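Local coordinates for protein alpha-L-arabinofuranosidase B (Aspergillus kawachii, PDB 6SXT) that hydrolyses terminal non-reducing alpha-L-arabinofuranosyl residues from arabinan, arabinoxylan and arabinogalactan, helping to degrade plant hemicellulose, at residues C160-T174 with K270-N284. Numbering follows the deposited sequence.
Sequences CCFDYGNAETSSTDT and KEGAIILGIGGDNSN. With LXE ([(1~{S},2~{S},3~{S},4~{S})-2-(hydroxymethyl)-3,4-bis(oxidanyl)cyclopentyl]azanium), chain G; EDO (1,2-ethanediol), chain N.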
ATOM      1  N   CYS A 160      13.205   6.108  -0.215  1.00 18.82           N
ATOM      2  CA  CYS A 160      12.543   7.225  -0.902  1.00 19.27           C
ATOM      3  C   CYS A 160      11.576   6.656  -1.938  1.00 19.23           C
ATOM      4  O   CYS A 160      11.975   5.799  -2.729  1.00 20.18           O
ATOM      5  CB  CYS A 160      13.543   8.113  -1.601  1.00 21.50           C
ATOM      6  SG  CYS A 160      12.768   9.559  -2.323  1.00 23.37           S
ATOM      7  N   CYS A 161      10.310   7.080  -1.963  1.00 18.17           N
ATOM      8  CA  CYS A 161       9.672   8.006  -1.047  1.00 18.58           C
ATOM      9  C   CYS A 161       8.165   7.746  -1.105  1.00 17.84           C
ATOM     10  O   CYS A 161       7.645   7.613  -2.220  1.00 18.59           O
ATOM     11  CB  CYS A 161       9.822   9.484  -1.384  1.00 18.37           C
ATOM     12  SG  CYS A 161      11.399  10.250  -0.865  1.00 22.27           S
ATOM     13  N   PHE A 162       7.493   7.614   0.036  1.00 16.83           N
ATOM     14  CA  PHE A 162       6.029   7.344   0.001  1.00 16.05           C
ATOM     15  C   PHE A 162       5.330   8.698   0.044  1.00 15.50           C
ATOM     16  O   PHE A 162       5.085   9.249   1.140  1.00 15.74           O
ATOM     17  CB  PHE A 162       5.588   6.441   1.159  1.00 15.47           C
ATOM     18  CG  PHE A 162       4.132   6.100   1.021  1.00 16.09           C
ATOM     19  CD1 PHE A 162       3.750   5.217   0.040  1.00 15.65           C
ATOM     20  CD2 PHE A 162       3.151   6.739   1.772  1.00 18.22           C
ATOM     21  CE1 PHE A 162       2.423   4.905  -0.182  1.00 16.75           C
ATOM     22  CE2 PHE A 162       1.807   6.449   1.539  1.00 19.15           C
ATOM     23  CZ  PHE A 162       1.461   5.536   0.577  1.00 17.27           C
ATOM     24  N   ASP A 163       5.055   9.250  -1.119  1.00 15.00           N
ATOM     25  CA  ASP A 163       4.534  10.613  -1.277  1.00 15.24           C
ATOM     26  C   ASP A 163       3.105  10.628  -1.832  1.00 15.74           C
ATOM     27  O   ASP A 163       2.705   9.739  -2.573  1.00 17.37           O
ATOM     28  CB  ASP A 163       5.364  11.519  -2.168  1.00 16.96           C
ATOM     29  CG  ASP A 163       6.722  11.907  -1.659  1.00 18.93           C
ATOM     30  OD1 ASP A 163       7.108  11.505  -0.554  1.00 17.51           O
ATOM     31  OD2 ASP A 163       7.444  12.617  -2.475  1.00 18.86           O
ATOM     32  N   TYR A 164       2.391  11.695  -1.526  1.00 15.30           N
ATOM     33  CA  TYR A 164       1.136  12.037  -2.217  1.00 14.52           C
ATOM     34  C   TYR A 164       1.128  13.541  -2.385  1.00 14.79           C
ATOM     35  O   TYR A 164       1.200  14.291  -1.382  1.00 15.22           O
ATOM     36  CB  TYR A 164      -0.111  11.603  -1.440  1.00 13.85           C
ATOM     37  CG  TYR A 164      -1.402  12.043  -2.072  1.00 13.41           C
ATOM     38  CD1 TYR A 164      -1.786  11.553  -3.310  1.00 14.31           C
ATOM     39  CD2 TYR A 164      -2.236  12.996  -1.493  1.00 14.21           C
ATOM     40  CE1 TYR A 164      -2.962  11.942  -3.924  1.00 14.11           C
ATOM     41  CE2 TYR A 164      -3.430  13.386  -2.074  1.00 15.36           C
ATOM     42  CZ  TYR A 164      -3.810  12.863  -3.305  1.00 15.01           C
ATOM     43  OH  TYR A 164      -4.981  13.291  -3.873  1.00 15.18           O
ATOM     44  N   GLY A 165       1.053  14.008  -3.637  1.00 14.17           N
ATOM     45  CA  GLY A 165       0.895  15.434  -3.902  1.00 15.35           C
ATOM     46  C   GLY A 165       1.584  15.919  -5.156  1.00 15.78           C
ATOM     47  O   GLY A 165       1.656  15.203  -6.147  1.00 15.78           O
ATOM     48  N   ASN A 166       2.058  17.162  -5.115  1.00 16.60           N
ATOM     49  CA  ASN A 166       2.434  17.953  -6.304  1.00 15.87           C
ATOM     50  C   ASN A 166       3.871  17.613  -6.702  1.00 17.04           C
ATOM     51  O   ASN A 166       4.768  17.613  -5.822  1.00 16.63           O
ATOM     52  CB  ASN A 166       2.302  19.436  -5.967  1.00 16.78           C
ATOM     53  CG  ASN A 166       2.152  20.362  -7.158  1.00 16.70           C
ATOM     54  OD1 ASN A 166       2.935  20.242  -8.113  1.00 16.98           O
ATOM     55  ND2 ASN A 166       1.156  21.230  -7.139  1.00 17.44           N
ATOM     56  N   ALA A 167       4.092  17.320  -7.982  1.00 16.41           N
ATOM     57  CA  ALA A 167       5.411  16.900  -8.444  1.00 16.66           C
ATOM     58  C   ALA A 167       5.708  17.365  -9.869  1.00 17.59           C
ATOM     59  O   ALA A 167       4.938  18.110 -10.432  1.00 18.78           O
ATOM     60  CB  ALA A 167       5.583  15.436  -8.268  1.00 19.88           C
ATOM     61  N   GLU A 168       6.821  16.854 -10.385  1.00 19.05           N
ATOM     62  CA  GLU A 168       7.362  17.283 -11.683  1.00 19.95           C
ATOM     63  C   GLU A 168       6.643  16.574 -12.821  1.00 19.71           C
ATOM     64  O   GLU A 168       6.392  15.361 -12.745  1.00 22.22           O
ATOM     65  CB  GLU A 168       8.827  16.924 -11.747  1.00 20.16           C
ATOM     66  CG  GLU A 168       9.669  17.689 -10.764  1.00 20.80           C
ATOM     67  CD  GLU A 168      10.009  16.926  -9.506  1.00 26.72           C
ATOM     68  OE1 GLU A 168       9.232  16.006  -9.161  1.00 22.69           O
ATOM     69  OE2 GLU A 168      11.089  17.231  -8.914  1.00 27.64           O
ATOM     70  N   THR A 169       6.354  17.283 -13.911  1.00 19.50           N
ATOM     71  CA  THR A 169       5.656  16.671 -15.050  1.00 19.78           C
ATOM     72  C   THR A 169       6.563  15.752 -15.851  1.00 21.29           C
ATOM     73  O   THR A 169       6.030  14.953 -16.608  1.00 21.23           O
ATOM     74  CB  THR A 169       5.037  17.723 -15.962  1.00 23.08           C
ATOM     75  OG1 THR A 169       6.075  18.626 -16.361  1.00 23.70           O
ATOM     76  CG2 THR A 169       3.951  18.503 -15.281  1.00 24.17           C
ATOM     77  N   SER A 170       7.879  15.866 -15.718  1.00 21.11           N
ATOM     78  CA  SER A 170       8.837  15.019 -16.457  1.00 21.61           C
ATOM     79  C   SER A 170       9.140  13.690 -15.770  1.00 21.88           C
ATOM     80  O   SER A 170       9.934  12.902 -16.316  1.00 22.02           O
ATOM     81  CB  SER A 170      10.107  15.797 -16.684  1.00 21.68           C
ATOM     82  OG  SER A 170      10.702  16.147 -15.450  1.00 23.58           O
ATOM     83  N   SER A 171       8.719  13.487 -14.501  1.00 21.08           N
ATOM     84  CA  SER A 171       9.114  12.330 -13.695  1.00 20.82           C
ATOM     85  C   SER A 171      10.611  12.374 -13.388  1.00 20.60           C
ATOM     86  O   SER A 171      11.197  11.329 -13.079  1.00 20.49           O
ATOM     87  CB  SER A 171       8.708  11.027 -14.306  1.00 22.52           C
ATOM     88  OG  SER A 171       7.346  11.057 -14.748  1.00 22.69           O
ATOM     89  N   THR A 172      11.221  13.562 -13.439  1.00 21.69           N
ATOM     90  CA  THR A 172      12.652  13.710 -13.096  1.00 21.72           C
ATOM     91  C   THR A 172      12.851  14.830 -12.084  1.00 20.53           C
ATOM     92  O   THR A 172      11.945  15.653 -11.864  1.00 21.74           O
ATOM     93  CB  THR A 172      13.513  14.010 -14.358  1.00 21.87           C
ATOM     94  OG1 THR A 172      13.251  15.341 -14.794  1.00 24.01           O
ATOM     95  CG2 THR A 172      13.245  13.009 -15.463  1.00 23.84           C
ATOM     96  N   ASP A 173      14.019  14.809 -11.437  1.00 21.90           N
ATOM     97  CA  ASP A 173      14.412  15.840 -10.446  1.00 21.77           C
ATOM     98  C   ASP A 173      14.796  17.116 -11.190  1.00 23.25           C
ATOM     99  O   ASP A 173      15.909  17.152 -11.742  1.00 24.73           O
ATOM    100  CB  ASP A 173      15.530  15.304  -9.571  1.00 23.63           C
ATOM    101  CG  ASP A 173      15.966  16.234  -8.461  1.00 27.08           C
ATOM    102  OD1 ASP A 173      15.622  17.439  -8.512  1.00 28.01           O
ATOM    103  OD2 ASP A 173      16.731  15.742  -7.597  1.00 30.01           O
ATOM    104  N   THR A 174      13.941  18.108 -11.180  1.00 21.84           N
ATOM    105  CA  THR A 174      14.164  19.438 -11.777  1.00 21.99           C
ATOM    106  C   THR A 174      14.555  20.465 -10.725  1.00 23.95           C
ATOM    107  O   THR A 174      14.582  21.659 -11.065  1.00 27.09           O
ATOM    108  CB  THR A 174      12.951  19.830 -12.608  1.00 25.37           C
ATOM    109  OG1 THR A 174      11.812  19.816 -11.730  1.00 24.35           O
ATOM    110  CG2 THR A 174      12.752  18.873 -13.757  1.00 26.38           C
ATOM    111  N   LYS A 270       6.413  24.865  -8.322  1.00 21.13           N
ATOM    112  CA  LYS A 270       5.622  23.618  -8.467  1.00 18.48           C
ATOM    113  C   LYS A 270       5.214  23.432  -9.926  1.00 19.25           C
ATOM    114  O   LYS A 270       4.966  24.463 -10.639  1.00 19.60           O
ATOM    115  CB  LYS A 270       4.414  23.681  -7.563  1.00 18.46           C
ATOM    116  CG  LYS A 270       4.832  23.767  -6.100  1.00 19.79           C
ATOM    117  CD  LYS A 270       3.656  23.693  -5.202  1.00 22.75           C
ATOM    118  CE  LYS A 270       2.642  24.743  -5.433  1.00 23.10           C
ATOM    119  NZ  LYS A 270       3.189  26.065  -4.980  1.00 28.11           N
ATOM    120  N   GLU A 271       5.100  22.178 -10.344  1.00 18.25           N
ATOM    121  CA  GLU A 271       4.822  21.861 -11.764  1.00 18.50           C
ATOM    122  C   GLU A 271       3.394  21.338 -11.964  1.00 19.04           C
ATOM    123  O   GLU A 271       2.964  21.267 -13.122  1.00 20.01           O
ATOM    124  CB  GLU A 271       5.883  20.899 -12.251  1.00 19.38           C
ATOM    125  CG  GLU A 271       7.298  21.479 -12.118  1.00 21.61           C
ATOM    126  CD  GLU A 271       8.363  20.728 -12.885  1.00 21.22           C
ATOM    127  OE1 GLU A 271       8.029  19.762 -13.598  1.00 21.77           O
ATOM    128  OE2 GLU A 271       9.571  21.052 -12.679  1.00 22.81           O
ATOM    129  N   GLY A 272       2.694  20.924 -10.887  1.00 18.45           N
ATOM    130  CA  GLY A 272       1.283  20.543 -10.995  1.00 17.99           C
ATOM    131  C   GLY A 272       1.017  19.073 -11.298  1.00 18.54           C
ATOM    132  O   GLY A 272      -0.142  18.712 -11.334  1.00 18.92           O
ATOM    133  N   ALA A 273       2.010  18.218 -11.439  1.00 17.52           N
ATOM    134  CA  ALA A 273       1.775  16.775 -11.617  1.00 16.50           C
ATOM    135  C   ALA A 273       1.315  16.213 -10.261  1.00 16.38           C
ATOM    136  O   ALA A 273       1.616  16.845  -9.231  1.00 16.94           O
ATOM    137  CB  ALA A 273       3.020  16.074 -12.088  1.00 18.62           C
ATOM    138  N   ILE A 274       0.725  15.027 -10.284  1.00 15.92           N
ATOM    139  CA  ILE A 274       0.328  14.355  -9.043  1.00 15.75           C
ATOM    140  C   ILE A 274       1.012  13.005  -8.972  1.00 16.14           C
ATOM    141  O   ILE A 274       0.944  12.233  -9.951  1.00 16.22           O
ATOM    142  CB  ILE A 274      -1.195  14.203  -8.992  1.00 14.24           C
ATOM    143  CG1 ILE A 274      -1.892  15.508  -9.306  1.00 15.65           C
ATOM    144  CG2 ILE A 274      -1.612  13.631  -7.634  1.00 14.44           C
ATOM    145  CD1 ILE A 274      -3.416  15.383  -9.354  1.00 17.29           C
ATOM    146  N   ILE A 275       1.576  12.702  -7.799  1.00 15.73           N
ATOM    147  CA  ILE A 275       2.218  11.385  -7.559  1.00 16.15           C
ATOM    148  C   ILE A 275       1.553  10.707  -6.371  1.00 16.21           C
ATOM    149  O   ILE A 275       1.032  11.427  -5.475  1.00 15.78           O
ATOM    150  CB  ILE A 275       3.726  11.489  -7.314  1.00 17.00           C
ATOM    151  CG1 ILE A 275       4.038  12.477  -6.200  1.00 18.63           C
ATOM    152  CG2 ILE A 275       4.455  11.781  -8.621  1.00 19.10           C
ATOM    153  CD1 ILE A 275       5.511  12.640  -5.843  1.00 21.12           C
ATOM    154  N   LEU A 276       1.580   9.403  -6.353  1.00 15.20           N
ATOM    155  CA  LEU A 276       1.137   8.618  -5.186  1.00 14.82           C
ATOM    156  C   LEU A 276       2.074   7.423  -5.024  1.00 14.69           C
ATOM    157  O   LEU A 276       2.155   6.589  -5.950  1.00 15.05           O
ATOM    158  CB  LEU A 276      -0.302   8.160  -5.362  1.00 14.16           C
ATOM    159  CG  LEU A 276      -0.758   7.195  -4.269  1.00 15.50           C
ATOM    160  CD1 LEU A 276      -0.691   7.795  -2.892  1.00 15.67           C
ATOM    161  CD2 LEU A 276      -2.159   6.713  -4.559  1.00 17.14           C
ATOM    162  N   GLY A 277       2.786   7.373  -3.901  1.00 15.10           N
ATOM    163  CA  GLY A 277       3.550   6.177  -3.496  1.00 15.58           C
ATOM    164  C   GLY A 277       5.026   6.234  -3.845  1.00 16.88           C
ATOM    165  O   GLY A 277       5.727   5.311  -3.490  1.00 16.96           O
ATOM    166  N   ILE A 278       5.439   7.281  -4.550  1.00 17.10           N
ATOM    167  CA  ILE A 278       6.774   7.411  -5.197  1.00 17.38           C
ATOM    168  C   ILE A 278       7.270   8.830  -5.030  1.00 17.80           C
ATOM    169  O   ILE A 278       6.487   9.751  -4.709  1.00 17.72           O
ATOM    170  CB  ILE A 278       6.659   7.049  -6.686  1.00 18.13           C
ATOM    171  CG1 ILE A 278       5.548   7.861  -7.362  1.00 18.27           C
ATOM    172  CG2 ILE A 278       6.489   5.564  -6.857  1.00 17.51           C
ATOM    173  CD1 ILE A 278       5.646   7.884  -8.855  1.00 18.06           C
ATOM    174  N   GLY A 279       8.573   9.035  -5.247  1.00 17.37           N
ATOM    175  CA  GLY A 279       9.091  10.400  -5.345  1.00 18.80           C
ATOM    176  C   GLY A 279       8.911  11.003  -6.710  1.00 17.58           C
ATOM    177  O   GLY A 279       8.438  10.303  -7.671  1.00 18.74           O
ATOM    178  N   GLY A 280       9.147  12.303  -6.820  1.00 17.76           N
ATOM    179  CA  GLY A 280       8.873  13.010  -8.075  1.00 19.22           C
ATOM    180  C   GLY A 280       9.795  12.553  -9.198  1.00 18.62           C
ATOM    181  O   GLY A 280       9.360  12.614 -10.356  1.00 19.37           O
ATOM    182  N   ASP A 281      10.960  12.019  -8.863  1.00 19.88           N
ATOM    183  CA  ASP A 281      11.900  11.449  -9.872  1.00 21.47           C
ATOM    184  C   ASP A 281      11.647   9.967 -10.103  1.00 19.88           C
ATOM    185  O   ASP A 281      12.460   9.215 -10.696  1.00 20.33           O
ATOM    186  CB  ASP A 281      13.346  11.701  -9.438  1.00 20.79           C
ATOM    187  CG  ASP A 281      13.680  11.137  -8.082  1.00 24.70           C
ATOM    188  OD1 ASP A 281      12.813  10.439  -7.469  1.00 21.80           O
ATOM    189  OD2 ASP A 281      14.797  11.432  -7.601  1.00 26.38           O
ATOM    190  N   ASN A 282      10.490   9.454  -9.648  1.00 17.82           N
ATOM    191  CA  ASN A 282      10.126   8.028  -9.679  1.00 18.63           C
ATOM    192  C   ASN A 282      10.960   7.193  -8.704  1.00 18.19           C
ATOM    193  O   ASN A 282      11.003   5.997  -8.880  1.00 19.99           O
ATOM    194  CB  ASN A 282      10.077   7.409 -11.097  1.00 19.53           C
ATOM    195  CG  ASN A 282       9.325   6.101 -11.090  1.00 21.78           C
ATOM    196  OD1 ASN A 282       9.785   5.043 -11.636  1.00 21.88           O
ATOM    197  ND2 ASN A 282       8.168   6.153 -10.434  1.00 16.39           N
ATOM    198  N   SER A 283      11.562   7.778  -7.685  1.00 19.65           N
ATOM    199  CA  SER A 283      12.132   6.986  -6.586  1.00 20.04           C
ATOM    200  C   SER A 283      11.035   6.027  -6.135  1.00 20.77           C
ATOM    201  O   SER A 283       9.958   6.531  -5.778  1.00 20.43           O
ATOM    202  CB  SER A 283      12.615   7.819  -5.441  1.00 22.68           C
ATOM    203  OG  SER A 283      13.755   8.632  -5.799  1.00 24.16           O
ATOM    204  N   ASN A 284      11.280   4.736  -6.140  1.00 19.17           N
ATOM    205  CA  ASN A 284      10.205   3.726  -5.947  1.00 18.01           C
ATOM    206  C   ASN A 284      10.577   2.667  -4.911  1.00 18.03           C
ATOM    207  O   ASN A 284      10.213   1.520  -5.105  1.00 20.27           O
ATOM    208  CB  ASN A 284       9.704   3.185  -7.277  1.00 19.17           C
ATOM    209  CG  ASN A 284      10.682   2.417  -8.171  1.00 22.25           C
ATOM    210  OD1 ASN A 284      10.708   1.158  -8.171  1.00 26.13           O
ATOM    211  ND2 ASN A 284      11.392   3.144  -8.999  1.00 22.83           N
TER
HETATM  212  C1' LXE G 507      13.856  14.215  -5.623  1.00 20.18           C
HETATM  213  C2' LXE G 507      12.617  13.318  -5.614  1.00 24.70           C
HETATM  214  O2' LXE G 507      11.688  13.717  -6.555  1.00 26.03           O
HETATM  215  C3' LXE G 507      12.168  13.497  -4.229  1.00 22.96           C
HETATM  216  O3' LXE G 507      11.086  12.515  -3.943  1.00 24.15           O
HETATM  217  C4' LXE G 507      13.427  13.143  -3.467  1.00 23.56           C
HETATM  218  C5' LXE G 507      13.464  13.741  -2.073  1.00 21.17           C
HETATM  219  O5' LXE G 507      13.245  15.134  -2.025  1.00 22.55           O
HETATM  220  C6' LXE G 507      14.574  13.697  -4.402  1.00 24.41           C
HETATM  221  N1' LXE G 507      15.445  12.525  -4.707  1.00 29.34           N
HETATM  222  C1  EDO N 514       5.999  23.209 -15.887  1.00 51.55           C
HETATM  223  O1  EDO N 514       6.487  21.924 -16.148  1.00 47.45           O
HETATM  224  C2  EDO N 514       4.589  23.206 -15.403  1.00 52.07           C
HETATM  225  O2  EDO N 514       4.105  24.534 -15.145  1.00 60.16           O
HETATM  226  O   HOH W   1       8.380   4.697  -3.472  1.00 20.67           O
HETATM  227  O   HOH W   2       5.646  20.389  -8.223  1.00 18.82           O
HETATM  228  O   HOH W   3       9.537  18.548 -15.295  1.00 25.20           O
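Ala167 and Ile275 meet on the active-site face of an antiparallel beta ladder in the catalytic domain, of the concanavalin-like clan; here 164-167 pairs with 273-276, turning a corner at Gly165 that passes the chain from one sheet to the next. Gly165 and Ile275 form a hydrogen-bonded pair, and at the ladder's end Gly277 N donates almost straight to Asp163 O (2.7 Å, 168°). Ile275 holds CG1 between its backbone N and carbonyl carbon (chi1 53°), which carries CD1 back over the neighbouring strand, 3.7 Å from Ala167 CB and alongside CB of Asp163. From the other face Tyr164 and Leu276 slant across each other, CD1 to CD1, and Tyr164 OH is hydrogen-bonded to His19 ND1.

At the far end the extended Glu271 side chain reaches into the 168-174 loop and sets its two carboxylate oxygens on different partners. Thr169 N meets Glu271 OE1 on the anti side (3.0 Å), and a water also donates to OE1; Thr174 OG1, coming from the opposite direction, gives its proton to OE2 on the syn side (2.7 Å), which His178 also bonds. The Glu168 side chain bends at chi2, its carboxylate plane 88° from that of Glu271, and its OE1 comes to 3.2 Å from Gly280 CA. Asn166 OD1 takes the N-H of Gly272, and Asn166 ND2 is hydrogen-bonded to Ala139 O.

Beyond the ladder both segments line the inhibitor pocket. Cys160 and Cys161 are joined by a cis peptide and a disulfide; Cys160 SG lies 3.6 Å from Ser283 CB, while Cys161 SG neighbours the inhibitor's O3'. In Asp281, the proton donor, OD1 accepts from Ser283 N in an Asx turn and also from Ser283 OG, both from the same carboxylate face, leaving OD2 to accept from the inhibitor's N1' at 3.2 Å.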